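Local coordinates for salicylate 5-hydroxylase, large oxygenase component (Ralstonia sp., PDB 7C8Z), which serves as the oxygenase component of a multicomponent enzyme system that hydroxylates salicylate at its 5-position to give gentisate, at residues K218-R223 / E367-R372. Sequence-based numbering, arbitrary orientation.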
ATOM      1  N   LYS A 218     -10.140 -36.213  -1.863  1.00 45.00           N
ATOM      2  CA  LYS A 218     -11.230 -35.244  -1.782  1.00 47.00           C
ATOM      3  C   LYS A 218     -10.662 -33.965  -1.182  1.00 45.46           C
ATOM      4  O   LYS A 218     -10.068 -33.995  -0.099  1.00 47.81           O
ATOM      5  CB  LYS A 218     -12.406 -35.774  -0.954  1.00 42.63           C
ATOM      6  CG  LYS A 218     -12.034 -36.373   0.393  1.00 56.67           C
ATOM      7  CD  LYS A 218     -13.241 -37.014   1.068  1.00 61.91           C
ATOM      8  CE  LYS A 218     -14.176 -35.965   1.650  1.00 68.77           C
ATOM      9  NZ  LYS A 218     -15.189 -36.564   2.565  1.00 68.29           N
ATOM     10  N   ILE A 219     -10.836 -32.850  -1.889  1.00 41.41           N
ATOM     11  CA  ILE A 219     -10.296 -31.568  -1.445  1.00 44.78           C
ATOM     12  C   ILE A 219     -11.088 -31.053  -0.250  1.00 48.46           C
ATOM     13  O   ILE A 219     -12.307 -30.858  -0.329  1.00 43.64           O
ATOM     14  CB  ILE A 219     -10.300 -30.548  -2.589  1.00 30.28           C
ATOM     15  CG1 ILE A 219      -9.582 -31.125  -3.805  1.00 28.70           C
ATOM     16  CG2 ILE A 219      -9.640 -29.254  -2.148  1.00 28.81           C
ATOM     17  CD1 ILE A 219      -8.160 -31.531  -3.526  1.00 39.67           C
ATOM     18  N   LEU A 220     -10.388 -30.791   0.855  1.00 47.23           N
ATOM     19  CA  LEU A 220     -11.029 -30.183   2.011  1.00 41.30           C
ATOM     20  C   LEU A 220     -11.034 -28.662   1.922  1.00 43.85           C
ATOM     21  O   LEU A 220     -12.030 -28.029   2.294  1.00 38.02           O
ATOM     22  CB  LEU A 220     -10.337 -30.624   3.304  1.00 48.56           C
ATOM     23  CG  LEU A 220     -10.350 -32.120   3.637  1.00 42.16           C
ATOM     24  CD1 LEU A 220      -9.681 -32.382   4.978  1.00 30.71           C
ATOM     25  CD2 LEU A 220     -11.767 -32.675   3.622  1.00 38.73           C
ATOM     26  N   GLY A 221      -9.965 -28.056   1.424  1.00 49.93           N
ATOM     27  CA  GLY A 221     -10.014 -26.620   1.218  1.00 30.48           C
ATOM     28  C   GLY A 221      -8.647 -25.982   1.077  1.00 28.80           C
ATOM     29  O   GLY A 221      -7.612 -26.651   1.046  1.00 37.89           O
ATOM     30  N   TYR A 222      -8.675 -24.652   0.969  1.00 23.26           N
ATOM     31  CA  TYR A 222      -7.481 -23.847   0.751  1.00 25.91           C
ATOM     32  C   TYR A 222      -7.280 -22.829   1.862  1.00 35.94           C
ATOM     33  O   TYR A 222      -8.241 -22.234   2.361  1.00 38.31           O
ATOM     34  CB  TYR A 222      -7.541 -23.100  -0.579  1.00 31.80           C
ATOM     35  CG  TYR A 222      -7.748 -24.003  -1.754  1.00 26.41           C
ATOM     36  CD1 TYR A 222      -6.680 -24.654  -2.346  1.00 28.56           C
ATOM     37  CD2 TYR A 222      -9.014 -24.216  -2.266  1.00 32.15           C
ATOM     38  CE1 TYR A 222      -6.872 -25.485  -3.424  1.00 43.33           C
ATOM     39  CE2 TYR A 222      -9.214 -25.046  -3.341  1.00 40.51           C
ATOM     40  CZ  TYR A 222      -8.142 -25.677  -3.915  1.00 27.64           C
ATOM     41  OH  TYR A 222      -8.348 -26.501  -4.985  1.00 40.09           O
ATOM     42  N   ARG A 223      -6.015 -22.622   2.216  1.00 32.18           N
ATOM     43  CA  ARG A 223      -5.585 -21.509   3.044  1.00 18.44           C
ATOM     44  C   ARG A 223      -4.436 -20.809   2.336  1.00 30.64           C
ATOM     45  O   ARG A 223      -3.680 -21.434   1.593  1.00 42.38           O
ATOM     46  CB  ARG A 223      -5.161 -21.983   4.431  1.00 18.90           C
ATOM     47  CG  ARG A 223      -6.301 -22.586   5.239  1.00 31.99           C
ATOM     48  CD  ARG A 223      -5.784 -23.566   6.270  1.00 25.22           C
ATOM     49  NE  ARG A 223      -6.789 -23.906   7.268  1.00 22.18           N
ATOM     50  CZ  ARG A 223      -6.530 -24.612   8.365  1.00 27.27           C
ATOM     51  NH1 ARG A 223      -5.299 -25.046   8.598  1.00 30.09           N
ATOM     52  NH2 ARG A 223      -7.496 -24.880   9.233  1.00 37.90           N
ATOM     53  N   GLU A 367     -16.690 -39.261  10.175  1.00 58.05           N
ATOM     54  CA  GLU A 367     -15.812 -39.157  11.336  1.00 57.82           C
ATOM     55  C   GLU A 367     -14.398 -38.713  10.947  1.00 64.55           C
ATOM     56  O   GLU A 367     -13.842 -37.777  11.540  1.00 57.66           O
ATOM     57  CB  GLU A 367     -15.790 -40.515  12.028  1.00 67.43           C
ATOM     58  CG  GLU A 367     -14.879 -40.661  13.211  1.00 78.45           C
ATOM     59  CD  GLU A 367     -14.689 -42.119  13.587  1.00 80.34           C
ATOM     60  OE1 GLU A 367     -13.807 -42.784  13.000  1.00 81.63           O
ATOM     61  OE2 GLU A 367     -15.426 -42.596  14.475  1.00 80.29           O
ATOM     62  N   TRP A 368     -13.802 -39.368   9.939  1.00 61.63           N
ATOM     63  CA  TRP A 368     -12.412 -39.082   9.577  1.00 52.54           C
ATOM     64  C   TRP A 368     -12.276 -37.718   8.923  1.00 48.72           C
ATOM     65  O   TRP A 368     -11.285 -37.009   9.149  1.00 48.45           O
ATOM     66  CB  TRP A 368     -11.853 -40.171   8.657  1.00 65.69           C
ATOM     67  CG  TRP A 368     -11.300 -41.308   9.424  1.00 61.73           C
ATOM     68  CD1 TRP A 368     -11.874 -42.526   9.590  1.00 65.29           C
ATOM     69  CD2 TRP A 368     -10.074 -41.332  10.169  1.00 53.91           C
ATOM     70  NE1 TRP A 368     -11.085 -43.316  10.387  1.00 61.47           N
ATOM     71  CE2 TRP A 368      -9.973 -42.606  10.755  1.00 54.17           C
ATOM     72  CE3 TRP A 368      -9.051 -40.403  10.391  1.00 54.19           C
ATOM     73  CZ2 TRP A 368      -8.892 -42.980  11.547  1.00 62.41           C
ATOM     74  CZ3 TRP A 368      -7.977 -40.775  11.180  1.00 60.21           C
ATOM     75  CH2 TRP A 368      -7.906 -42.053  11.747  1.00 68.00           C
ATOM     76  N   THR A 369     -13.249 -37.340   8.095  1.00 59.17           N
ATOM     77  CA  THR A 369     -13.247 -35.993   7.544  1.00 54.33           C
ATOM     78  C   THR A 369     -13.264 -34.943   8.648  1.00 57.02           C
ATOM     79  O   THR A 369     -12.452 -33.999   8.631  1.00 48.30           O
ATOM     80  CB  THR A 369     -14.437 -35.791   6.602  1.00 49.22           C
ATOM     81  OG1 THR A 369     -14.329 -36.681   5.482  1.00 48.64           O
ATOM     82  CG2 THR A 369     -14.461 -34.345   6.105  1.00 43.25           C
ATOM     83  N   GLN A 370     -14.163 -35.099   9.645  1.00 50.76           N
ATOM     84  CA  GLN A 370     -14.206 -34.036  10.647  1.00 57.24           C
ATOM     85  C   GLN A 370     -12.906 -34.041  11.458  1.00 54.32           C
ATOM     86  O   GLN A 370     -12.434 -32.990  11.908  1.00 54.05           O
ATOM     87  CB  GLN A 370     -15.387 -34.186  11.616  1.00 66.74           C
ATOM     88  CG  GLN A 370     -16.684 -33.911  10.889  1.00 83.72           C
ATOM     89  CD  GLN A 370     -17.988 -34.221  11.627  1.00 97.62           C
ATOM     90  OE1 GLN A 370     -18.358 -35.408  11.932  1.00104.44           O
ATOM     91  NE2 GLN A 370     -18.867 -33.174  11.486  1.00 99.96           N
ATOM     92  N   ARG A 371     -12.333 -35.229  11.672  1.00 57.97           N
ATOM     93  CA  ARG A 371     -11.065 -35.346  12.388  1.00 54.29           C
ATOM     94  C   ARG A 371      -9.965 -34.553  11.697  1.00 54.95           C
ATOM     95  O   ARG A 371      -9.242 -33.777  12.340  1.00 62.01           O
ATOM     96  CB  ARG A 371     -10.663 -36.819  12.499  1.00 44.25           C
ATOM     97  CG  ARG A 371      -9.225 -37.049  12.957  1.00 49.01           C
ATOM     98  CD  ARG A 371      -9.085 -38.252  13.893  1.00 55.86           C
ATOM     99  NE  ARG A 371      -9.927 -39.365  13.464  1.00 57.91           N
ATOM    100  CZ  ARG A 371     -10.803 -39.987  14.243  1.00 55.78           C
ATOM    101  NH1 ARG A 371     -10.961 -39.616  15.505  1.00 48.46           N
ATOM    102  NH2 ARG A 371     -11.530 -40.980  13.751  1.00 65.78           N
ATOM    103  N   ARG A 372      -9.808 -34.750  10.388  1.00 49.36           N
ATOM    104  CA  ARG A 372      -8.806 -33.973   9.663  1.00 44.72           C
ATOM    105  C   ARG A 372      -9.103 -32.484   9.773  1.00 53.77           C
ATOM    106  O   ARG A 372      -8.191 -31.673   9.997  1.00 64.34           O
ATOM    107  CB  ARG A 372      -8.739 -34.400   8.195  1.00 46.22           C
ATOM    108  CG  ARG A 372      -8.608 -35.898   7.960  1.00 47.77           C
ATOM    109  CD  ARG A 372      -7.982 -36.186   6.600  1.00 41.75           C
ATOM    110  NE  ARG A 372      -8.078 -37.601   6.248  1.00 46.98           N
ATOM    111  CZ  ARG A 372      -7.201 -38.530   6.623  1.00 55.13           C
ATOM    112  NH1 ARG A 372      -6.154 -38.201   7.366  1.00 49.63           N
ATOM    113  NH2 ARG A 372      -7.374 -39.792   6.254  1.00 52.91           N
TER
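Leu220 and Thr369 mark the closest backbone level, CA to CA 8.3 Å, where strand segment 218-223 and helix segment 367-372 run nearly parallel (21° between their N-to-C directions) with axes 10.8 Å apart. Only 164 Å² is buried in all, through side chains. Lys218 spans the gap at one end: with a bend at chi3 (-76°), its NZ reaches Thr369 OG1 at 3.0 Å as the donor of the single hydrogen bond between the segments. That hydroxyl is also bonded to the carbonyl O of Asn365, just ahead of helix 366-375. Leu220 supplies the apolar part with both branches: CD2 meets Thr369 CG2 at 4.0 Å, while CD1 reaches CB of Arg372 at 3.9 Å, the Leu220 and Arg372 side chains crossing at about a right angle. A classic beta bulge sets Leu220 and Gly221 opposite the single residue His358 in the antiparallel sheet of the ring-hydroxylating catalytic domain, where strand 217-227 pairs with strand 352-361; helix 366-375 follows the latter and packs back against strand 217-227. Thr369 places CG2 anti to the backbone N and OG1 beside it (chi1 -63°), dividing its methyl and hydroxyl between Leu220 and Lys218. Beyond CB, the guanidinium of Arg372 forms salt bridges with Asp364 and Glu313 and a hydrogen bond to the carbonyl O of Asn337.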